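PDB 3HDQ: UDP-galactopyranose mutase from Deinococcus radiodurans, which probably interconverts UDP-galactopyranose and UDP-galactofuranose, using flavin-adenine dinucleotide as its cofactor. Local coordinates for residues S42-A45 / E46-S50; K92-F95 / E96-R100; L239-Y243 / R244-D248. All blocks are in the same frame, centred on the assembly; numbering follows the deposited sequence.

Contact 1: residues S42-A45 / E46-S50; sequences SVLA and ERLAS
R47 starts its path beside the carbonyl oxygen of V43, one helical turn earlier. R47 CB lies 3.5 Å from V43 O and CG is nearer still at 3.3 Å, while CG1 of V43 runs past R47 CG at a loose 4.3 Å. Beyond CG the chain folds back twice, with chi2 at -74° and chi3 at 74°, which swings the guanidinium round to the neighbouring E46. There it docks side-on: R47 NE meets E46 OE1 at 2.8 Å, and R47 NH1 meets E46 OE2 at 2.9 Å in an almost straight bond. Both nitrogens come to the syn sides of the carboxylate, which holds the two flat groups against turning. S50 OG lies over one face of the guanidinium, toward its rim, and bonds to the carbonyl oxygen of R47. E46 is buried, yet its oxygens are further engaged by the hydroxyl of Y97 and the guanidinium of R100, surroundings likely to favour its charged form.

On another side of the helix L44 and L48 lie alongside each other and point the same way, their CD2 atoms 3.8 Å apart. A45, a turn before A49, faces strand 55-58 with its methyl group, and L48 also reaches F384 of helix 373-388. Regular backbone bonds, such as R47 N to V43 O at 3.0 Å, join the turns. This is the helix that links strand 30-35 to strand 55-58 in a Rossmann-type beta-alpha-beta unit, packed against strands 55-58 and 235-239 and helix 373-388, with FAD bound near its start.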
loop_
_atom_site.group_PDB
_atom_site.type_symbol
_atom_site.label_atom_id
_atom_site.label_comp_id
_atom_site.label_asym_id
_atom_site.label_seq_id
_atom_site.Cartn_x
_atom_site.Cartn_y
_atom_site.Cartn_z
ATOM N N SER A 42 7.047 14.428 -4.082
ATOM C CA SER A 42 7.026 13.372 -5.090
ATOM C C SER A 42 7.214 13.909 -6.500
ATOM O O SER A 42 7.842 13.266 -7.322
ATOM C CB SER A 42 5.721 12.581 -5.011
ATOM O OG SER A 42 5.594 11.975 -3.746
ATOM N N VAL A 43 6.651 15.077 -6.789
ATOM C CA VAL A 43 6.816 15.669 -8.108
ATOM C C VAL A 43 8.277 16.053 -8.298
ATOM O O VAL A 43 8.854 15.811 -9.351
ATOM C CB VAL A 43 5.926 16.907 -8.308
ATOM C CG1 VAL A 43 6.346 17.661 -9.579
ATOM C CG2 VAL A 43 4.468 16.504 -8.400
ATOM N N LEU A 44 8.882 16.644 -7.271
ATOM C CA LEU A 44 10.299 16.997 -7.353
ATOM C C LEU A 44 11.207 15.751 -7.353
ATOM O O LEU A 44 12.238 15.715 -8.028
ATOM C CB LEU A 44 10.680 17.993 -6.259
ATOM C CG LEU A 44 10.336 19.442 -6.625
ATOM C CD1 LEU A 44 10.112 20.311 -5.394
ATOM C CD2 LEU A 44 11.434 20.038 -7.529
ATOM N N ALA A 45 10.802 14.714 -6.632
ATOM C CA ALA A 45 11.558 13.468 -6.671
ATOM C C ALA A 45 11.530 12.884 -8.079
ATOM O O ALA A 45 12.546 12.418 -8.590
ATOM C CB ALA A 45 11.018 12.474 -5.660
ATOM N N GLU A 46 10.365 12.920 -8.715
ATOM C CA GLU A 46 10.227 12.358 -10.061
ATOM C C GLU A 46 11.028 13.147 -11.101
ATOM O O GLU A 46 11.753 12.562 -11.909
ATOM C CB GLU A 46 8.748 12.272 -10.470
ATOM C CG GLU A 46 8.507 11.581 -11.812
ATOM C CD GLU A 46 8.639 12.527 -12.997
ATOM O OE1 GLU A 46 8.226 13.703 -12.882
ATOM O OE2 GLU A 46 9.150 12.095 -14.048
ATOM N N ARG A 47 10.880 14.473 -11.080
ATOM C CA ARG A 47 11.596 15.347 -12.005
ATOM C C ARG A 47 13.111 15.236 -11.837
ATOM O O ARG A 47 13.822 15.033 -12.806
ATOM C CB ARG A 47 11.158 16.802 -11.835
ATOM C CG ARG A 47 9.712 17.073 -12.252
ATOM C CD ARG A 47 9.545 17.060 -13.777
ATOM N NE ARG A 47 9.608 15.704 -14.310
ATOM C CZ ARG A 47 10.024 15.396 -15.533
ATOM N NH1 ARG A 47 10.049 14.128 -15.929
ATOM N NH2 ARG A 47 10.425 16.357 -16.352
ATOM N N LEU A 48 13.599 15.373 -10.608
ATOM C CA LEU A 48 15.035 15.302 -10.365
ATOM C C LEU A 48 15.577 13.918 -10.779
ATOM O O LEU A 48 16.652 13.810 -11.375
ATOM C CB LEU A 48 15.367 15.603 -8.897
ATOM C CG LEU A 48 15.621 17.009 -8.311
ATOM C CD1 LEU A 48 16.235 17.996 -9.306
ATOM C CD2 LEU A 48 14.410 17.612 -7.607
ATOM N N ALA A 49 14.806 12.870 -10.488
ATOM C CA ALA A 49 15.214 11.497 -10.806
ATOM C C ALA A 49 15.395 11.287 -12.307
ATOM O O ALA A 49 16.336 10.606 -12.744
ATOM C CB ALA A 49 14.203 10.506 -10.267
ATOM N N SER A 50 14.482 11.865 -13.086
ATOM C CA SER A 50 14.486 11.686 -14.528
ATOM C C SER A 50 15.672 12.417 -15.158
ATOM O O SER A 50 16.069 12.113 -16.279
ATOM C CB SER A 50 13.189 12.214 -15.128
ATOM O OG SER A 50 13.225 13.637 -15.185
#

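Contact 2: residues K92-F95 / E96-R100; sequences KDVF and EYLSR
F95 spreads its ring beneath the hydroxyl of S99, one turn further along the helix: S99 OG stands 3.9 Å above one face, offset toward the rim, with CE1 of F95 its nearest ring atom. The same hydroxyl donates to F95 O at 2.9 Å, approaching from above the carbonyl plane, 35° out of it. S99 N adds a weak bond to that oxygen, so the carbonyl of F95 is gripped twice by a single residue near the end of the helix. The first torsion of S99 (chi1 -76°) brings OG back beside its own backbone N, where it can reach the preceding turn. W104 NE1 also bonds to S99 OG, and the F95 ring stacks with the rings of W104 and Y214, which ties this face of the helix to the chain beyond it.

K92 and E96 cross at the exposed side. K92 is extended until its last bend, chi4 -61°, which tips NZ toward the carboxylate; the salt bridge to E96 OE2 at 3.0 Å is weak as a hydrogen bond, and E96 OE1 lies scarcely further, 3.2 Å from K92 NZ.

The buried side is largely apolar. V94 and L98 lie next to each other and point the same way, V94 CG1 meeting L98 CD2 at 4.1 Å. V94 rests on helix 373-388, L98 on F87, and Y97 on V43 of helix 39-50, the hydroxyl of Y97 finding its partner in E46. Helix 92-99 is thus a short amphipathic helix with i to i+4 side-chain pairs, laid with its mainly apolar side against helices 39-50 and 373-388, where the side chain of L98 comes within about 4 Å of that of the FAD-binding residue F39.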
loop_
_atom_site.group_PDB
_atom_site.type_symbol
_atom_site.label_atom_id
_atom_site.label_comp_id
_atom_site.label_asym_id
_atom_site.label_seq_id
_atom_site.Cartn_x
_atom_site.Cartn_y
_atom_site.Cartn_z
ATOM N N LYS A 92 -3.596 22.929 -18.132
ATOM C CA LYS A 92 -3.514 21.797 -19.034
ATOM C C LYS A 92 -2.209 21.030 -18.806
ATOM O O LYS A 92 -2.189 19.793 -18.866
ATOM C CB LYS A 92 -3.670 22.284 -20.476
ATOM C CG LYS A 92 -3.481 21.256 -21.566
ATOM C CD LYS A 92 -3.757 21.913 -22.915
ATOM C CE LYS A 92 -3.628 20.940 -24.063
ATOM N NZ LYS A 92 -2.243 20.387 -24.126
ATOM N N ASP A 93 -1.136 21.761 -18.506
ATOM C CA ASP A 93 0.164 21.147 -18.231
ATOM C C ASP A 93 0.191 20.296 -16.946
ATOM O O ASP A 93 0.791 19.222 -16.926
ATOM C CB ASP A 93 1.271 22.211 -18.193
ATOM C CG ASP A 93 1.069 23.233 -17.079
ATOM O OD1 ASP A 93 -0.086 23.679 -16.873
ATOM O OD2 ASP A 93 2.063 23.593 -16.405
ATOM N N VAL A 94 -0.432 20.772 -15.870
ATOM C CA VAL A 94 -0.524 19.969 -14.646
ATOM C C VAL A 94 -1.323 18.712 -14.970
ATOM O O VAL A 94 -0.909 17.603 -14.638
ATOM C CB VAL A 94 -1.214 20.710 -13.483
ATOM C CG1 VAL A 94 -1.533 19.739 -12.308
ATOM C CG2 VAL A 94 -0.353 21.879 -13.014
ATOM N N PHE A 95 -2.460 18.887 -15.640
ATOM C CA PHE A 95 -3.276 17.741 -16.004
ATOM C C PHE A 95 -2.502 16.735 -16.872
ATOM O O PHE A 95 -2.552 15.526 -16.632
ATOM C CB PHE A 95 -4.600 18.158 -16.653
ATOM C CG PHE A 95 -5.507 16.999 -16.945
ATOM C CD1 PHE A 95 -5.630 16.500 -18.234
ATOM C CD2 PHE A 95 -6.208 16.379 -15.918
ATOM C CE1 PHE A 95 -6.450 15.415 -18.497
ATOM C CE2 PHE A 95 -7.021 15.294 -16.168
ATOM C CZ PHE A 95 -7.147 14.811 -17.464
ATOM N N GLU A 96 -1.752 17.223 -17.850
ATOM C CA GLU A 96 -0.987 16.307 -18.691
ATOM C C GLU A 96 0.183 15.645 -17.945
ATOM O O GLU A 96 0.445 14.457 -18.112
ATOM C CB GLU A 96 -0.547 16.990 -19.994
ATOM C CG GLU A 96 -1.761 17.351 -20.872
ATOM C CD GLU A 96 -1.408 17.766 -22.287
ATOM O OE1 GLU A 96 -0.318 18.340 -22.501
ATOM O OE2 GLU A 96 -2.238 17.521 -23.185
ATOM N N TYR A 97 0.865 16.404 -17.098
ATOM C CA TYR A 97 1.947 15.847 -16.304
ATOM C C TYR A 97 1.466 14.642 -15.488
ATOM O O TYR A 97 2.019 13.546 -15.582
ATOM C CB TYR A 97 2.532 16.913 -15.390
ATOM C CG TYR A 97 3.485 16.344 -14.387
ATOM C CD1 TYR A 97 4.784 16.024 -14.746
ATOM C CD2 TYR A 97 3.080 16.104 -13.082
ATOM C CE1 TYR A 97 5.654 15.484 -13.839
ATOM C CE2 TYR A 97 3.941 15.567 -12.168
ATOM C CZ TYR A 97 5.234 15.256 -12.549
ATOM O OH TYR A 97 6.107 14.710 -11.631
ATOM N N LEU A 98 0.411 14.849 -14.714
ATOM C CA LEU A 98 -0.179 13.788 -13.912
ATOM C C LEU A 98 -0.668 12.605 -14.755
ATOM O O LEU A 98 -0.685 11.469 -14.285
ATOM C CB LEU A 98 -1.328 14.349 -13.077
ATOM C CG LEU A 98 -1.078 14.584 -11.590
ATOM C CD1 LEU A 98 0.401 14.688 -11.252
ATOM C CD2 LEU A 98 -1.852 15.798 -11.107
ATOM N N SER A 99 -1.066 12.881 -15.993
ATOM C CA SER A 99 -1.571 11.848 -16.891
ATOM C C SER A 99 -0.483 10.850 -17.251
ATOM O O SER A 99 -0.779 9.740 -17.704
ATOM C CB SER A 99 -2.155 12.473 -18.167
ATOM O OG SER A 99 -3.432 13.041 -17.907
ATOM N N ARG A 100 0.774 11.248 -17.056
ATOM C CA ARG A 100 1.886 10.322 -17.242
ATOM C C ARG A 100 1.834 9.178 -16.218
ATOM O O ARG A 100 2.412 8.122 -16.441
ATOM C CB ARG A 100 3.239 11.046 -17.142
ATOM C CG ARG A 100 3.397 12.300 -18.029
ATOM C CD ARG A 100 4.788 12.918 -17.820
ATOM N NE ARG A 100 5.817 11.877 -17.880
ATOM C CZ ARG A 100 6.929 11.855 -17.147
ATOM N NH1 ARG A 100 7.187 12.819 -16.276
ATOM N NH2 ARG A 100 7.787 10.853 -17.279
#

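Contact 3: residues L239-Y243 / R244-D248; sequences LNTDY and REIAD. With FAD (flavin-adenine dinucleotide), chain L.
D242, R244 and Y243 form a tight Asx turn, overlaid on a type I beta turn from D242 to E245, after strand 235-239, outermost in the Rossmann-type sheet within this chain; the sheet runs on into the second subunit. The anti lone pair of D242 OD1 takes R244 N at 3.0 Å. Beyond it, R244 slants across both neighbours: its guanidinium lies 34° from the plane of the D242 carboxylate, whose OD2 makes a salt bridge with R244 NH2 at 3.3 Å, and 50° from the Y243 ring. With chi1 at 77°, that ring sits between its own backbone N and carbonyl carbon, under R244 CG, which makes a CH-pi contact 3.6 Å from the centroid. D242 OD2 also bridges to R60. The ring edge faces the adenine of FAD, and an alanine here would probably take the platform from under R244, leaving it held mainly by D242, and open a gap beside the adenine amino group. E245 OE1 accepts D242 N at 3.0 Å, while OE2 pairs with K236 and R54 of the second subunit. A backbone amide reads the adenine: Y243 N donates to FAD N1A at 3.3 Å, whereas the bond from FAD N6A to D242 OD1 is weak, at 3.4 Å.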
loop_
_atom_site.group_PDB
_atom_site.type_symbol
_atom_site.label_atom_id
_atom_site.label_comp_id
_atom_site.label_asym_id
_atom_site.label_seq_id
_atom_site.Cartn_x
_atom_site.Cartn_y
_atom_site.Cartn_z
ATOM N N LEU A 239 10.295 5.381 4.704
ATOM C CA LEU A 239 9.061 5.651 5.426
ATOM C C LEU A 239 9.232 5.479 6.934
ATOM O O LEU A 239 10.215 4.906 7.394
ATOM C CB LEU A 239 7.914 4.782 4.876
ATOM C CG LEU A 239 7.628 5.014 3.381
ATOM C CD1 LEU A 239 6.462 4.186 2.884
ATOM C CD2 LEU A 239 7.375 6.486 3.109
ATOM N N ASN A 240 8.264 5.980 7.694
ATOM C CA ASN A 240 8.319 5.928 9.142
ATOM C C ASN A 240 9.553 6.661 9.678
ATOM O O ASN A 240 10.125 6.279 10.702
ATOM C CB ASN A 240 8.308 4.477 9.623
ATOM C CG ASN A 240 7.692 4.337 11.002
ATOM O OD1 ASN A 240 6.748 5.053 11.336
ATOM N ND2 ASN A 240 8.226 3.422 11.814
ATOM N N THR A 241 9.945 7.726 8.985
ATOM C CA THR A 241 11.223 8.384 9.247
ATOM C C THR A 241 11.173 9.920 9.250
ATOM O O THR A 241 11.017 10.549 8.214
ATOM C CB THR A 241 12.275 7.924 8.224
ATOM O OG1 THR A 241 12.375 6.492 8.245
ATOM C CG2 THR A 241 13.629 8.542 8.527
ATOM N N ASP A 242 11.309 10.523 10.426
ATOM C CA ASP A 242 11.504 11.968 10.517
ATOM C C ASP A 242 12.879 12.279 9.949
ATOM O O ASP A 242 13.850 11.633 10.336
ATOM C CB ASP A 242 11.435 12.420 11.979
ATOM C CG ASP A 242 11.263 13.933 12.124
ATOM O OD1 ASP A 242 12.155 14.694 11.690
ATOM O OD2 ASP A 242 10.229 14.356 12.683
ATOM N N TYR A 243 12.978 13.249 9.042
ATOM C CA TYR A 243 14.275 13.545 8.428
ATOM C C TYR A 243 15.327 13.782 9.499
ATOM O O TYR A 243 16.502 13.454 9.320
ATOM C CB TYR A 243 14.215 14.735 7.464
ATOM C CG TYR A 243 14.172 16.091 8.140
ATOM C CD1 TYR A 243 15.302 16.894 8.215
ATOM C CD2 TYR A 243 12.993 16.570 8.693
ATOM C CE1 TYR A 243 15.256 18.145 8.840
ATOM C CE2 TYR A 243 12.931 17.806 9.311
ATOM C CZ TYR A 243 14.064 18.591 9.386
ATOM O OH TYR A 243 13.988 19.818 10.005
ATOM N N ARG A 244 14.899 14.330 10.624
ATOM C CA ARG A 244 15.830 14.613 11.703
ATOM C C ARG A 244 16.480 13.362 12.302
ATOM O O ARG A 244 17.603 13.424 12.783
ATOM C CB ARG A 244 15.161 15.472 12.772
ATOM C CG ARG A 244 14.797 16.853 12.239
ATOM C CD ARG A 244 14.134 17.715 13.297
ATOM N NE ARG A 244 12.796 17.242 13.641
ATOM C CZ ARG A 244 11.680 17.936 13.439
ATOM N NH1 ARG A 244 11.741 19.149 12.894
ATOM N NH2 ARG A 244 10.505 17.421 13.792
ATOM N N GLU A 245 15.797 12.223 12.255
ATOM C CA GLU A 245 16.406 10.982 12.734
ATOM C C GLU A 245 17.531 10.513 11.806
ATOM O O GLU A 245 18.257 9.580 12.133
ATOM C CB GLU A 245 15.367 9.872 12.890
ATOM C CG GLU A 245 14.170 10.234 13.760
ATOM C CD GLU A 245 13.106 9.150 13.753
ATOM O OE1 GLU A 245 12.094 9.298 13.036
ATOM O OE2 GLU A 245 13.297 8.132 14.442
ATOM N N ILE A 246 17.702 11.201 10.679
ATOM C CA ILE A 246 18.542 10.701 9.593
ATOM C C ILE A 246 19.596 11.705 9.112
ATOM O O ILE A 246 20.667 11.320 8.639
ATOM C CB ILE A 246 17.644 10.240 8.415
ATOM C CG1 ILE A 246 17.831 8.752 8.180
ATOM C CG2 ILE A 246 17.827 11.090 7.155
ATOM C CD1 ILE A 246 17.512 7.959 9.410
ATOM N N ALA A 247 19.293 12.991 9.263
ATOM C CA ALA A 247 20.099 14.071 8.685
ATOM C C ALA A 247 21.526 14.242 9.235
ATOM O O ALA A 247 22.351 14.895 8.612
ATOM C CB ALA A 247 19.342 15.391 8.769
ATOM N N ASP A 248 21.820 13.663 10.392
ATOM C CA ASP A 248 23.160 13.770 10.953
ATOM C C ASP A 248 24.155 12.835 10.287
ATOM O O ASP A 248 25.353 13.111 10.276
ATOM C CB ASP A 248 23.141 13.496 12.457
ATOM C CG ASP A 248 22.558 14.642 13.240
ATOM O OD1 ASP A 248 22.416 15.735 12.649
ATOM O OD2 ASP A 248 22.245 14.453 14.438
HETATM P PA FAD L . 1.466 17.201 2.276
HETATM O O1A FAD L . 0.525 16.298 1.731
HETATM O O2A FAD L . 1.007 17.653 3.524
HETATM O O5B FAD L . 2.784 16.408 2.442
HETATM C C5B FAD L . 3.876 16.837 3.163
HETATM C C4B FAD L . 4.505 15.626 3.769
HETATM O O4B FAD L . 5.622 15.985 4.499
HETATM C C3B FAD L . 3.544 15.006 4.754
HETATM O O3B FAD L . 3.143 13.729 4.386
HETATM C C2B FAD L . 4.308 14.956 6.034
HETATM O O2B FAD L . 4.106 13.741 6.645
HETATM C C1B FAD L . 5.728 15.151 5.589
HETATM N N9A FAD L . 6.559 15.681 6.665
HETATM C C8A FAD L . 6.379 16.787 7.397
HETATM N N7A FAD L . 7.346 16.904 8.271
HETATM C C5A FAD L . 8.167 15.877 8.124
HETATM C C6A FAD L . 9.325 15.485 8.758
HETATM N N6A FAD L . 9.911 16.264 9.601
HETATM N N1A FAD L . 9.961 14.356 8.383
HETATM C C2A FAD L . 9.452 13.595 7.393
HETATM N N3A FAD L . 8.317 13.980 6.773
HETATM C C4A FAD L . 7.674 15.089 7.130
HETATM N N1 FAD L . -6.861 19.627 -2.697
HETATM C C2 FAD L . -7.534 19.572 -3.852
HETATM O O2 FAD L . -7.038 19.929 -4.878
HETATM N N3 FAD L . -8.782 19.095 -3.835
HETATM C C4 FAD L . -9.345 18.677 -2.676
HETATM O O4 FAD L . -10.451 18.252 -2.647
HETATM C C4X FAD L . -8.653 18.756 -1.525
HETATM N N5 FAD L . -9.232 18.352 -0.376
HETATM C C5X FAD L . -8.537 18.428 0.777
HETATM C C6 FAD L . -9.130 18.001 1.941
HETATM C C7 FAD L . -8.436 18.070 3.116
HETATM C C7M FAD L . -9.060 17.624 4.373
HETATM C C8 FAD L . -7.156 18.545 3.131
HETATM C C8M FAD L . -6.452 18.608 4.433
HETATM C C9 FAD L . -6.561 18.965 1.959
HETATM C C9A FAD L . -7.248 18.916 0.773
HETATM N N10 FAD L . -6.674 19.318 -0.398
HETATM C C10 FAD L . -7.394 19.237 -1.536
HETATM C "C1'" FAD L . -5.335 19.958 -0.433
HETATM C "C2'" FAD L . -4.199 18.974 -0.595
HETATM O "O2'" FAD L . -4.236 18.159 0.520
HETATM C "C3'" FAD L . -2.828 19.640 -0.653
HETATM O "O3'" FAD L . -2.627 20.445 -1.728
HETATM C "C4'" FAD L . -1.775 18.635 -0.946
HETATM O "O4'" FAD L . -2.265 17.443 -0.414
HETATM C "C5'" FAD L . -0.499 19.105 -0.313
HETATM O "O5'" FAD L . 0.655 18.551 -0.826
HETATM P P FAD L . 1.988 18.771 -0.064
HETATM O O1P FAD L . 2.979 17.930 -0.612
HETATM O O2P FAD L . 2.356 20.121 -0.261
HETATM O O3P FAD L . 1.735 18.500 1.451
#

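Overall arrangement
The contacts follow one another along the chain without interleaving. The centres of contacts 1 and 2, on helices 39-50 and 92-99, are about 14 Å apart, and the two meet directly: Y97 OH approaches E46 OE1 at 2.7 Å, a probable hydrogen bond, and R100 NH1 bridges to E46 OE2 at 3.1 Å. Contact 3 stands apart, its centre about 20 Å from contact 1 and 31 Å from contact 2. It follows strand 235-239 of the parallel sheet on which helix 39-50 packs, outermost within this chain, the sheet continuing into the second subunit. Contact 3 touches the adenine and the subunit interface, whereas contacts 1 and 2 form second-shell packing near the cofactor.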